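Local structure of BSU-2 beta-lactamase (Bacillus subtilis, 6W5E) at residues V81-V89 with R140-Y150; V92-W101 with N112-A120. The protein probably hydrolyses the beta-lactam ring of penicillin-like antibiotics, as a class D serine beta-lactamase would. All coordinates share one frame; numbering follows the deposited sequence. Where two conformers were deposited one is given.

Contact 1: V81-V89 with R140-Y150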
loop_
_atom_site.group_PDB
_atom_site.type_symbol
_atom_site.label_atom_id
_atom_site.label_comp_id
_atom_site.label_asym_id
_atom_site.label_seq_id
_atom_site.Cartn_x
_atom_site.Cartn_y
_atom_site.Cartn_z
ATOM N N VAL A 81 6.317 2.841 -1.622
ATOM C CA VAL A 81 7.216 3.992 -1.649
ATOM C C VAL A 81 8.648 3.546 -1.900
ATOM O O VAL A 81 9.368 4.137 -2.716
ATOM C CB VAL A 81 7.116 4.780 -0.330
ATOM C CG1 VAL A 81 8.136 5.909 -0.312
ATOM C CG2 VAL A 81 5.720 5.308 -0.149
ATOM N N ASN A 82 9.090 2.516 -1.172
ATOM C CA ASN A 82 10.440 1.988 -1.331
ATOM C C ASN A 82 10.703 1.591 -2.777
ATOM O O ASN A 82 11.781 1.855 -3.317
ATOM C CB ASN A 82 10.579 0.757 -0.442
ATOM C CG ASN A 82 11.771 0.812 0.442
ATOM O OD1 ASN A 82 12.721 1.549 0.179
ATOM N ND2 ASN A 82 11.747 0.015 1.505
ATOM N N ALA A 83 9.739 0.926 -3.410
ATOM C CA ALA A 83 9.918 0.499 -4.795
ATOM C C ALA A 83 10.019 1.693 -5.738
ATOM O O ALA A 83 10.879 1.710 -6.627
ATOM C CB ALA A 83 8.768 -0.416 -5.213
ATOM N N LEU A 84 9.154 2.698 -5.569
ATOM C CA LEU A 84 9.224 3.886 -6.417
ATOM C C LEU A 84 10.581 4.569 -6.302
ATOM O O LEU A 84 11.234 4.855 -7.313
ATOM C CB LEU A 84 8.100 4.861 -6.053
ATOM C CG LEU A 84 6.683 4.445 -6.457
ATOM C CD1 LEU A 84 5.663 5.237 -5.661
ATOM C CD2 LEU A 84 6.476 4.630 -7.961
ATOM N N ILE A 85 11.024 4.843 -5.070
ATOM C CA ILE A 85 12.316 5.500 -4.879
ATOM C C ILE A 85 13.433 4.628 -5.424
ATOM O O ILE A 85 14.336 5.107 -6.126
ATOM C CB ILE A 85 12.549 5.826 -3.395
ATOM C CG1 ILE A 85 11.502 6.811 -2.877
ATOM C CG2 ILE A 85 13.960 6.365 -3.186
ATOM C CD1 ILE A 85 11.482 6.890 -1.357
ATOM N N GLY A 86 13.391 3.330 -5.099
ATOM C CA GLY A 86 14.480 2.444 -5.470
ATOM C C GLY A 86 14.659 2.341 -6.969
ATOM O O GLY A 86 15.786 2.356 -7.467
ATOM N N LEU A 87 13.550 2.250 -7.710
ATOM C CA LEU A 87 13.647 2.237 -9.166
ATOM C C LEU A 87 14.110 3.588 -9.691
ATOM O O LEU A 87 14.961 3.652 -10.588
ATOM C CB LEU A 87 12.287 1.879 -9.765
ATOM C CG LEU A 87 11.858 0.426 -9.571
ATOM C CD1 LEU A 87 10.354 0.255 -9.815
ATOM C CD2 LEU A 87 12.680 -0.499 -10.467
ATOM N N GLN A 88 13.578 4.681 -9.132
ATOM C CA GLN A 88 13.909 6.011 -9.638
ATOM C C GLN A 88 15.395 6.309 -9.488
ATOM O O GLN A 88 16.008 6.872 -10.403
ATOM C CB GLN A 88 13.079 7.071 -8.916
ATOM C CG GLN A 88 13.243 8.480 -9.472
ATOM C CD GLN A 88 12.710 8.621 -10.888
ATOM O OE1 GLN A 88 11.762 7.942 -11.281
ATOM N NE2 GLN A 88 13.308 9.525 -11.659
ATOM N N VAL A 89 15.993 5.936 -8.347
ATOM C CA VAL A 89 17.413 6.195 -8.099
ATOM C C VAL A 89 18.304 5.075 -8.602
ATOM O O VAL A 89 19.525 5.119 -8.381
ATOM C CB VAL A 89 17.731 6.512 -6.620
ATOM C CG1 VAL A 89 16.817 7.614 -6.086
ATOM C CG2 VAL A 89 17.667 5.242 -5.748
ATOM N N ARG A 140 19.084 10.051 1.254
ATOM C CA ARG A 140 18.199 10.010 0.097
ATOM C C ARG A 140 16.769 9.717 0.520
ATOM O O ARG A 140 15.827 10.338 0.018
ATOM C CB ARG A 140 18.690 8.963 -0.901
ATOM C CG ARG A 140 19.998 9.338 -1.552
ATOM C CD ARG A 140 20.163 8.671 -2.893
ATOM N NE ARG A 140 20.397 7.237 -2.773
ATOM C CZ ARG A 140 20.816 6.481 -3.783
ATOM N NH1 ARG A 140 21.028 7.028 -4.972
ATOM N NH2 ARG A 140 21.013 5.183 -3.605
ATOM N N MET A 141 16.590 8.782 1.454
ATOM C CA MET A 141 15.248 8.473 1.933
ATOM C C MET A 141 14.584 9.706 2.533
ATOM O O MET A 141 13.405 9.978 2.270
ATOM C CB MET A 141 15.316 7.343 2.960
ATOM C CG MET A 141 13.956 6.760 3.313
ATOM S SD MET A 141 13.247 5.756 1.976
ATOM C CE MET A 141 14.271 4.288 2.082
ATOM N N LYS A 142 15.325 10.469 3.341
ATOM C CA LYS A 142 14.743 11.627 4.014
ATOM C C LYS A 142 14.273 12.675 3.010
ATOM O O LYS A 142 13.156 13.201 3.120
ATOM C CB LYS A 142 15.756 12.214 4.998
ATOM C CG LYS A 142 15.207 13.335 5.859
ATOM C CD LYS A 142 14.102 12.835 6.784
ATOM C CE LYS A 142 13.803 13.834 7.891
ATOM N NZ LYS A 142 12.592 13.453 8.664
ATOM N N THR A 143 15.114 12.991 2.018
ATOM C CA THR A 143 14.715 13.952 0.991
ATOM C C THR A 143 13.466 13.481 0.258
ATOM O O THR A 143 12.524 14.255 0.056
ATOM C CB THR A 143 15.870 14.167 0.011
ATOM O OG1 THR A 143 16.980 14.748 0.705
ATOM C CG2 THR A 143 15.450 15.093 -1.128
ATOM N N TRP A 144 13.431 12.204 -0.125
ATOM C CA TRP A 144 12.278 11.691 -0.859
ATOM C C TRP A 144 11.005 11.721 -0.017
ATOM O O TRP A 144 9.927 12.029 -0.532
ATOM C CB TRP A 144 12.567 10.286 -1.381
ATOM C CG TRP A 144 13.276 10.296 -2.699
ATOM C CD1 TRP A 144 14.600 10.044 -2.933
ATOM C CD2 TRP A 144 12.694 10.607 -3.966
ATOM N NE1 TRP A 144 14.875 10.175 -4.279
ATOM C CE2 TRP A 144 13.718 10.514 -4.931
ATOM C CE3 TRP A 144 11.401 10.942 -4.382
ATOM C CZ2 TRP A 144 13.488 10.753 -6.286
ATOM C CZ3 TRP A 144 11.177 11.183 -5.726
ATOM C CH2 TRP A 144 12.214 11.085 -6.662
ATOM N N LEU A 145 11.094 11.386 1.274
ATOM C CA LEU A 145 9.878 11.403 2.085
ATOM C C LEU A 145 9.327 12.816 2.248
ATOM O O LEU A 145 8.112 12.985 2.417
ATOM C CB LEU A 145 10.109 10.731 3.439
ATOM C CG LEU A 145 10.378 9.218 3.398
ATOM C CD1 LEU A 145 10.146 8.593 4.761
ATOM C CD2 LEU A 145 9.538 8.503 2.345
ATOM N N HIS A 146 10.183 13.844 2.212
ATOM C CA HIS A 146 9.630 15.196 2.214
ATOM C C HIS A 146 9.020 15.548 0.866
ATOM O O HIS A 146 7.956 16.173 0.813
ATOM C CB HIS A 146 10.650 16.247 2.653
ATOM C CG HIS A 146 10.015 17.526 3.122
ATOM N ND1 HIS A 146 9.133 17.567 4.180
ATOM C CD2 HIS A 146 10.121 18.802 2.676
ATOM C CE1 HIS A 146 8.729 18.811 4.370
ATOM N NE2 HIS A 146 9.310 19.579 3.467
ATOM N N THR A 147 9.667 15.147 -0.232
ATOM C CA THR A 147 9.074 15.332 -1.555
ATOM C C THR A 147 7.683 14.710 -1.623
ATOM O O THR A 147 6.764 15.279 -2.223
ATOM C CB THR A 147 9.998 14.735 -2.628
ATOM O OG1 THR A 147 11.122 15.600 -2.810
ATOM C CG2 THR A 147 9.286 14.562 -3.965
ATOM N N LEU A 148 7.507 13.550 -0.997
ATOM C CA LEU A 148 6.275 12.780 -1.082
ATOM C C LEU A 148 5.282 13.083 0.033
ATOM O O LEU A 148 4.184 12.510 0.033
ATOM C CB LEU A 148 6.602 11.290 -1.076
ATOM C CG LEU A 148 7.447 10.816 -2.254
ATOM C CD1 LEU A 148 7.847 9.363 -2.056
ATOM C CD2 LEU A 148 6.700 11.025 -3.576
ATOM N N SER A 149 5.637 13.944 0.986
ATOM C CA SER A 149 4.740 14.312 2.082
ATOM C C SER A 149 4.248 13.076 2.828
ATOM O O SER A 149 3.053 12.913 3.084
ATOM C CB SER A 149 3.563 15.145 1.569
ATOM O OG SER A 149 3.981 16.432 1.162
ATOM N N TYR A 150 5.178 12.193 3.176
ATOM C CA TYR A 150 4.799 10.869 3.663
ATOM C C TYR A 150 4.716 10.866 5.189
ATOM O O TYR A 150 5.673 10.532 5.886
ATOM C CB TYR A 150 5.750 9.805 3.124
ATOM C CG TYR A 150 5.158 8.422 3.237
ATOM C CD1 TYR A 150 5.348 7.661 4.384
ATOM C CD2 TYR A 150 4.384 7.890 2.216
ATOM C CE1 TYR A 150 4.802 6.401 4.505
ATOM C CE2 TYR A 150 3.821 6.627 2.334
ATOM C CZ TYR A 150 4.036 5.892 3.481
ATOM O OH TYR A 150 3.501 4.632 3.606
HETATM O O HOH W 1 21.312 4.148 -6.346
#

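Contact 2: V92-W101 with N112-A120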
loop_
_atom_site.group_PDB
_atom_site.type_symbol
_atom_site.label_atom_id
_atom_site.label_comp_id
_atom_site.label_asym_id
_atom_site.label_seq_id
_atom_site.Cartn_x
_atom_site.Cartn_y
_atom_site.Cartn_z
ATOM N N VAL A 92 17.571 -0.469 -7.726
ATOM C CA VAL A 92 17.119 -1.719 -8.319
ATOM C C VAL A 92 16.812 -1.444 -9.781
ATOM O O VAL A 92 16.438 -0.328 -10.153
ATOM C CB VAL A 92 15.890 -2.328 -7.600
ATOM C CG1 VAL A 92 16.305 -3.011 -6.304
ATOM C CG2 VAL A 92 14.827 -1.267 -7.334
ATOM N N ARG A 93 16.933 -2.488 -10.606
ATOM C CA ARG A 93 16.854 -2.328 -12.057
ATOM C C ARG A 93 15.413 -2.322 -12.558
ATOM O O ARG A 93 15.055 -1.507 -13.416
ATOM C CB ARG A 93 17.654 -3.448 -12.727
ATOM C CG ARG A 93 17.824 -3.331 -14.237
ATOM C CD ARG A 93 18.152 -4.696 -14.847
ATOM N NE ARG A 93 17.172 -5.688 -14.421
ATOM C CZ ARG A 93 17.448 -6.760 -13.684
ATOM N NH1 ARG A 93 18.693 -7.007 -13.295
ATOM N NH2 ARG A 93 16.471 -7.580 -13.334
ATOM N N ASP A 94 14.581 -3.223 -12.052
ATOM C CA ASP A 94 13.202 -3.405 -12.512
ATOM C C ASP A 94 12.528 -4.376 -11.546
ATOM O O ASP A 94 13.098 -4.728 -10.504
ATOM C CB ASP A 94 13.132 -3.851 -13.983
ATOM C CG ASP A 94 13.888 -5.154 -14.256
ATOM O OD1 ASP A 94 14.002 -6.012 -13.353
ATOM O OD2 ASP A 94 14.360 -5.330 -15.403
ATOM N N GLU A 95 11.318 -4.816 -11.898
ATOM C CA GLU A 95 10.540 -5.690 -11.028
ATOM C C GLU A 95 11.174 -7.068 -10.864
ATOM O O GLU A 95 10.759 -7.827 -9.976
ATOM C CB GLU A 95 9.092 -5.804 -11.540
ATOM C CG GLU A 95 8.940 -6.521 -12.886
ATOM C CD GLU A 95 8.964 -5.579 -14.090
ATOM O OE1 GLU A 95 9.906 -4.763 -14.195
ATOM O OE2 GLU A 95 8.057 -5.667 -14.953
ATOM N N TYR A 96 12.170 -7.399 -11.681
ATOM C CA TYR A 96 12.791 -8.715 -11.673
ATOM C C TYR A 96 14.180 -8.717 -11.043
ATOM O O TYR A 96 14.908 -9.709 -11.171
ATOM C CB TYR A 96 12.895 -9.246 -13.098
ATOM C CG TYR A 96 11.603 -9.312 -13.871
ATOM C CD1 TYR A 96 10.544 -10.092 -13.426
ATOM C CD2 TYR A 96 11.469 -8.641 -15.075
ATOM C CE1 TYR A 96 9.361 -10.185 -14.157
ATOM C CE2 TYR A 96 10.296 -8.727 -15.816
ATOM C CZ TYR A 96 9.247 -9.503 -15.351
ATOM O OH TYR A 96 8.081 -9.621 -16.074
ATOM N N ASP A 97 14.584 -7.625 -10.395
ATOM C CA ASP A 97 15.931 -7.535 -9.843
ATOM C C ASP A 97 16.070 -8.538 -8.703
ATOM O O ASP A 97 15.411 -8.403 -7.667
ATOM C CB ASP A 97 16.147 -6.103 -9.359
ATOM C CG ASP A 97 17.585 -5.816 -8.994
ATOM O OD1 ASP A 97 18.195 -6.647 -8.283
ATOM O OD2 ASP A 97 18.099 -4.749 -9.400
ATOM N N VAL A 98 16.933 -9.533 -8.888
ATOM C CA VAL A 98 17.059 -10.657 -7.962
ATOM C C VAL A 98 18.020 -10.319 -6.831
ATOM O O VAL A 98 19.165 -9.915 -7.074
ATOM C CB VAL A 98 17.546 -11.921 -8.689
ATOM C CG1 VAL A 98 17.747 -13.053 -7.673
ATOM C CG2 VAL A 98 16.592 -12.308 -9.802
ATOM N N LYS A 99 17.585 -10.565 -5.598
ATOM C CA LYS A 99 18.486 -10.649 -4.453
ATOM C C LYS A 99 18.419 -12.067 -3.905
ATOM O O LYS A 99 17.329 -12.617 -3.712
ATOM C CB LYS A 99 18.111 -9.634 -3.368
ATOM C CG LYS A 99 18.274 -8.187 -3.813
ATOM C CD LYS A 99 17.852 -7.225 -2.714
ATOM C CE LYS A 99 17.793 -5.770 -3.190
ATOM N NZ LYS A 99 19.092 -5.275 -3.716
ATOM N N ARG A 100 19.575 -12.669 -3.676
ATOM C CA ARG A 100 19.613 -14.058 -3.248
ATOM C C ARG A 100 19.295 -14.199 -1.761
ATOM O O ARG A 100 19.742 -13.402 -0.927
ATOM C CB ARG A 100 20.978 -14.664 -3.554
ATOM C CG ARG A 100 21.183 -14.962 -5.021
ATOM C CD ARG A 100 22.527 -15.629 -5.238
ATOM N NE ARG A 100 22.695 -15.991 -6.630
ATOM C CZ ARG A 100 23.675 -16.758 -7.091
ATOM N NH1 ARG A 100 24.577 -17.252 -6.259
ATOM N NH2 ARG A 100 23.750 -17.029 -8.384
ATOM N N TRP A 101 18.501 -15.219 -1.443
ATOM C CA TRP A 101 18.190 -15.564 -0.062
ATOM C C TRP A 101 19.454 -16.018 0.652
ATOM O O TRP A 101 20.325 -16.666 0.062
ATOM C CB TRP A 101 17.159 -16.693 -0.068
ATOM C CG TRP A 101 16.736 -17.247 1.263
ATOM C CD1 TRP A 101 16.367 -16.546 2.383
ATOM C CD2 TRP A 101 16.596 -18.634 1.596
ATOM N NE1 TRP A 101 16.023 -17.422 3.392
ATOM C CE2 TRP A 101 16.154 -18.706 2.933
ATOM C CE3 TRP A 101 16.810 -19.827 0.893
ATOM C CZ2 TRP A 101 15.925 -19.924 3.583
ATOM C CZ3 TRP A 101 16.580 -21.032 1.538
ATOM C CH2 TRP A 101 16.149 -21.070 2.870
ATOM N N ASN A 112 11.393 -17.625 2.222
ATOM C CA ASN A 112 12.609 -18.434 2.313
ATOM C C ASN A 112 13.025 -18.955 0.936
ATOM O O ASN A 112 13.088 -20.154 0.670
ATOM C CB ASN A 112 12.417 -19.570 3.313
ATOM C CG ASN A 112 12.025 -19.072 4.688
ATOM O OD1 ASN A 112 12.437 -17.989 5.104
ATOM N ND2 ASN A 112 11.233 -19.867 5.411
ATOM N N ARG A 113 13.325 -18.003 0.059
ATOM C CA ARG A 113 13.654 -18.265 -1.333
ATOM C C ARG A 113 14.264 -16.988 -1.896
ATOM O O ARG A 113 14.123 -15.906 -1.316
ATOM C CB ARG A 113 12.393 -18.644 -2.125
ATOM C CG ARG A 113 11.411 -17.469 -2.252
ATOM C CD ARG A 113 10.193 -17.750 -3.130
ATOM N NE ARG A 113 9.303 -18.745 -2.540
ATOM C CZ ARG A 113 7.983 -18.776 -2.712
ATOM N NH1 ARG A 113 7.267 -19.729 -2.132
ATOM N NH2 ARG A 113 7.378 -17.859 -3.457
ATOM N N ASP A 114 14.943 -17.109 -3.032
ATOM C CA ASP A 114 15.401 -15.907 -3.709
ATOM C C ASP A 114 14.191 -15.068 -4.090
ATOM O O ASP A 114 13.115 -15.595 -4.393
ATOM C CB ASP A 114 16.167 -16.268 -4.980
ATOM C CG ASP A 114 17.450 -17.041 -4.710
ATOM O OD1 ASP A 114 18.008 -16.967 -3.592
ATOM O OD2 ASP A 114 17.913 -17.723 -5.647
ATOM N N HIS A 115 14.363 -13.747 -4.055
ATOM C CA HIS A 115 13.270 -12.827 -4.336
ATOM C C HIS A 115 13.702 -11.739 -5.307
ATOM O O HIS A 115 14.889 -11.462 -5.486
ATOM C CB HIS A 115 12.730 -12.210 -3.045
ATOM C CG HIS A 115 11.613 -12.999 -2.448
ATOM N ND1 HIS A 115 10.333 -12.964 -2.956
ATOM C CD2 HIS A 115 11.590 -13.877 -1.420
ATOM C CE1 HIS A 115 9.564 -13.779 -2.256
ATOM N NE2 HIS A 115 10.303 -14.347 -1.319
ATOM N N THR A 116 12.700 -11.132 -5.936
ATOM C CA THR A 116 12.853 -9.938 -6.753
ATOM C C THR A 116 12.042 -8.810 -6.138
ATOM O O THR A 116 11.282 -9.002 -5.184
ATOM C CB THR A 116 12.383 -10.170 -8.194
ATOM O OG1 THR A 116 10.961 -10.347 -8.219
ATOM C CG2 THR A 116 13.057 -11.388 -8.783
ATOM N N LEU A 117 12.233 -7.612 -6.688
ATOM C CA LEU A 117 11.455 -6.464 -6.239
ATOM C C LEU A 117 9.960 -6.768 -6.304
ATOM O O LEU A 117 9.206 -6.466 -5.369
ATOM C CB LEU A 117 11.824 -5.248 -7.094
ATOM C CG LEU A 117 11.202 -3.911 -6.697
ATOM C CD1 LEU A 117 11.805 -3.383 -5.398
ATOM C CD2 LEU A 117 11.356 -2.907 -7.819
ATOM N N GLY A 118 9.520 -7.395 -7.398
ATOM C CA GLY A 118 8.105 -7.697 -7.557
ATOM C C GLY A 118 7.616 -8.844 -6.692
ATOM O O GLY A 118 6.530 -8.767 -6.112
ATOM N N SER A 119 8.387 -9.929 -6.597
ATOM C CA SER A 119 7.915 -11.037 -5.777
ATOM C C SER A 119 7.913 -10.652 -4.312
ATOM O O SER A 119 7.036 -11.079 -3.556
ATOM C CB SER A 119 8.738 -12.304 -6.013
ATOM O OG SER A 119 10.036 -12.178 -5.463
ATOM N N ALA A 120 8.884 -9.833 -3.901
ATOM C CA ALA A 120 8.935 -9.399 -2.514
ATOM C C ALA A 120 7.791 -8.460 -2.187
ATOM O O ALA A 120 7.360 -8.400 -1.035
ATOM C CB ALA A 120 10.285 -8.777 -2.187
#

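Contact 1: V81-V89 with R140-Y150
Ile85 meets Trp144 with both branches of its side chain, the two side chains running past each other in opposite directions. A chi1 of -63° turns CG2 anti to the backbone N and over the indole, and carries CG1 and CD1 along Trp144 CB: CG2 rests over the five-membered ring, 4.0 Å from its centroid, as a CH-pi contact, while CD1 comes within 3.6 Å of Trp144 CB and also touches Met141 SD. The indole has two further neighbours, both set obliquely, Gln88 CG beside CZ2 and Val89 CG1 at 3.7 Å from NE1.

Val81 divides its branches. CG1 meets Leu148 CD1 tip to tip at 3.9 Å, and CG2 packs tightly on Tyr150, 3.4 Å from CE2. That tyrosine is delivered by a Schellman motif: Ser149, with positive phi, is the first residue to leave helical geometry, and Tyr150 N bonds back to Leu145 O.

At the other end Val89 CG2 lies 3.7 Å above one face of the Arg140 guanidinium. Water 1 joins the same two residues, accepting from Arg140 NH2 and donating to Val89 O, while Arg140 NE is held by Ile136 O. Inside the contact, Asn82 OD1 abuts Met141 CE and has no hydrogen-bonding partner in the model.

The axes of segments 81-88 and 140-147 pass 11.3 Å apart, their directions differing by 116°. Around them, Ile136 of helix 126-136 packs on Ile85, Phe178 of helix 172-184 on Val81, and Val193 of helix 191-200 on Gln88, whereas the ring of Phe189 meets that of Trp144 with the planes about 10° apart.

Contact 2: V92-W101 with N112-A120
Glu95 O is gripped by two donors from the opposite segment: Gly118 N at 2.9 Å and, in the carbonyl plane, Thr116 OG1 at 3.1 Å. Thr116 puts its hydroxyl to double use. With chi1 at 68°, OG1 sits between the backbone N and the carbonyl carbon, where it can also accept from Ser119 N at 3.1 Å as the N-cap of helix 117-122. Thr116 N returns a bond to Ser119 OG, completing a capping box, and Ser119 OG is in turn 2.6 Å from His115 ND1 in a short hydrogen bond. Through Thr116 OG1 the cap is tied to Glu95 of the facing loop as well as to its own helix.

That loop is itself well braced. Asp94 heads an Asx turn, its OD1 accepting from Tyr96 N, and a type I turn ending at Asp97.

Farther along, Lys99 and His115 form an antiparallel hydrogen-bonded pair, with Lys99 N 2.8 Å from His115 O. Asp114 OD1 then receives Trp101 N at 2.8 Å on its anti side. CG of Trp101 lies anti to the backbone N (chi1 177°), laying the indole flat over the Asn112-Arg113 peptide; Asn112 C is 3.6 Å above the ring plane, over its centre. Val104 O accepts from Trp101 NE1. At the buried end Val92 CG2 meets Leu117 CD2 at 3.9 Å, beside Tyr128.

The whole is a short, weakly bonded antiparallel pair of strands, 98-99 and 115-116, the second running into helix 117-122, which is N-capped by a capping box, at the edge of the helical part of this beta-lactamase fold.

Overall arrangement
Helix 81-88 serves both contacts from different faces. Ile85 and Val89 turn to segment 140-150 in contact 1, whereas Leu87 and Gly86 meet contact 2: Leu87 CD2 lies 3.6 Å from Asp94 CA, Leu87 CG 3.8 Å from Leu117 CD2, and Gly86 C 3.6 Å from Val92 CG2. The centres of the contacts are about 19 Å apart. Just ahead of the helix is Lys79, carboxylated in this structure, as is the general base of class D enzymes. Tyr150 opens a Tyr-Gly-Asn sequence characteristic of that class, so contact 1 probably borders the active site, with Phe78 edge-to-face against Tyr150; contact 2 lies farther out, segment 112-120 leading toward the region of the class D Ser-X-Val motif.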